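Local coordinates for arginine 3rd transport system periplasmic binding protein (Legionella pneumophila subsp. pneumophila str. Philadelphia 1, PDB 3KZG), which probably binds arginine in the periplasm as the solute-binding component of an amino-acid import system, at residues A[4-9]-A[62-67]. Sequence-based numbering, arbitrary orientation.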
# COMPACT_ATOMS: atom_id res chain seq x y z
N ASN A 4 -31.93 11.65 -12.67
CA ASN A 4 -31.56 10.71 -13.72
C ASN A 4 -30.80 11.48 -14.79
O ASN A 4 -31.28 12.50 -15.29
CB ASN A 4 -32.82 10.07 -14.31
CG ASN A 4 -32.51 8.89 -15.23
OD1 ASN A 4 -33.42 8.21 -15.69
ND2 ASN A 4 -31.23 8.66 -15.49
N LEU A 5 -29.62 10.99 -15.14
CA LEU A 5 -28.79 11.64 -16.13
C LEU A 5 -28.73 10.87 -17.44
O LEU A 5 -28.85 9.64 -17.47
CB LEU A 5 -27.37 11.82 -15.59
CG LEU A 5 -27.20 12.67 -14.33
CD1 LEU A 5 -25.75 12.60 -13.86
CD2 LEU A 5 -27.61 14.11 -14.61
N THR A 6 -28.55 11.61 -18.53
CA THR A 6 -28.44 11.03 -19.87
C THR A 6 -27.04 11.36 -20.37
O THR A 6 -26.72 12.53 -20.61
CB THR A 6 -29.50 11.65 -20.82
OG1 THR A 6 -30.81 11.28 -20.37
CG2 THR A 6 -29.29 11.15 -22.25
N ILE A 7 -26.20 10.34 -20.51
CA ILE A 7 -24.84 10.55 -20.96
C ILE A 7 -24.60 10.08 -22.39
O ILE A 7 -24.94 8.95 -22.75
CB ILE A 7 -23.82 9.81 -20.06
CG1 ILE A 7 -24.00 10.23 -18.60
CG2 ILE A 7 -22.40 10.13 -20.51
CD1 ILE A 7 -25.17 9.59 -17.92
N GLY A 8 -24.02 10.95 -23.20
CA GLY A 8 -23.72 10.60 -24.57
C GLY A 8 -22.31 10.03 -24.62
O GLY A 8 -21.41 10.54 -23.95
N THR A 9 -22.13 8.97 -25.40
CA THR A 9 -20.82 8.32 -25.56
C THR A 9 -20.74 7.87 -27.02
O THR A 9 -21.77 7.72 -27.67
CB THR A 9 -20.68 7.11 -24.63
OG1 THR A 9 -19.34 6.59 -24.72
CG2 THR A 9 -21.67 6.02 -25.00
N ARG A 62 -28.44 19.93 -25.74
CA ARG A 62 -28.99 19.36 -24.53
C ARG A 62 -29.70 18.02 -24.75
O ARG A 62 -30.61 17.66 -23.99
CB ARG A 62 -29.95 20.35 -23.86
CG ARG A 62 -29.27 21.38 -22.95
CD ARG A 62 -28.29 22.28 -23.70
NE ARG A 62 -27.74 23.30 -22.80
CZ ARG A 62 -26.79 24.17 -23.14
NH1 ARG A 62 -26.26 24.15 -24.35
NH2 ARG A 62 -26.36 25.05 -22.25
N GLU A 63 -29.29 17.29 -25.78
CA GLU A 63 -29.87 15.98 -26.06
C GLU A 63 -29.39 15.06 -24.94
O GLU A 63 -30.02 14.05 -24.62
CB GLU A 63 -29.37 15.44 -27.41
CG GLU A 63 -29.82 16.25 -28.62
CD GLU A 63 -29.33 15.64 -29.93
OE1 GLU A 63 -29.62 14.45 -30.18
OE2 GLU A 63 -28.66 16.35 -30.71
N VAL A 64 -28.25 15.42 -24.35
CA VAL A 64 -27.65 14.68 -23.26
C VAL A 64 -27.13 15.65 -22.21
O VAL A 64 -26.81 16.80 -22.53
CB VAL A 64 -26.48 13.81 -23.75
CG1 VAL A 64 -26.99 12.80 -24.77
CG2 VAL A 64 -25.41 14.69 -24.35
N ASP A 65 -27.03 15.20 -20.97
CA ASP A 65 -26.55 16.05 -19.89
C ASP A 65 -25.03 16.15 -19.85
O ASP A 65 -24.47 17.21 -19.55
CB ASP A 65 -27.05 15.52 -18.56
CG ASP A 65 -28.55 15.50 -18.48
OD1 ASP A 65 -29.15 16.57 -18.70
OD2 ASP A 65 -29.13 14.42 -18.21
N LEU A 66 -24.37 15.04 -20.16
CA LEU A 66 -22.92 14.98 -20.14
C LEU A 66 -22.41 14.11 -21.28
O LEU A 66 -23.18 13.40 -21.93
CB LEU A 66 -22.45 14.38 -18.81
CG LEU A 66 -22.85 15.12 -17.54
CD1 LEU A 66 -22.61 14.24 -16.33
CD2 LEU A 66 -22.06 16.42 -17.44
N VAL A 67 -21.11 14.18 -21.53
CA VAL A 67 -20.47 13.37 -22.56
C VAL A 67 -19.16 12.80 -22.02
O VAL A 67 -18.38 13.50 -21.38
CB VAL A 67 -20.16 14.20 -23.83
CG1 VAL A 67 -19.19 13.43 -24.72
CG2 VAL A 67 -21.45 14.47 -24.59
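Ile7 pairs with Leu66 and Gly8 with Val67 as parallel beta neighbours, Gly8 N donating to Leu66 O at 2.9 Å. One step earlier the ladder is irregular: Thr6 O accepts a short bond from Asp65 N (2.7 Å) and a long, weak one from Leu66 N. The Asp65 side chain turns back toward the strand. Its CG stands anti to the carbonyl carbon (chi1 -61°), and OD2 takes the N-H of Thr6 at 2.9 Å on its anti side, 18° out of the carboxylate plane. Beside this bond the Leu5 side chain crosses Asp65 at about a right angle, its CD2 3.9 Å from Asp65 OD2. Val64 sets its CB against Thr6 O and places CG1 3.8 Å from both Thr6 CG2 and Gly8 N. Ile7 CG2 rests 3.6 Å from Leu66 O, and Leu66 continues onto Leu204 and Ile208 of helix 202-217; Val64 and Val67 pack instead on helix 55-60. The contact thus closes a beta-alpha-beta crossover, strand 44-50, helix 55-60 and strand 66-67, on strand 4-13, which lies between the two strands. Where regular strand pairing gives out, the carboxylate stands in for a main-chain acceptor, so both polar backbone atoms of Thr6 are paired with Asp65.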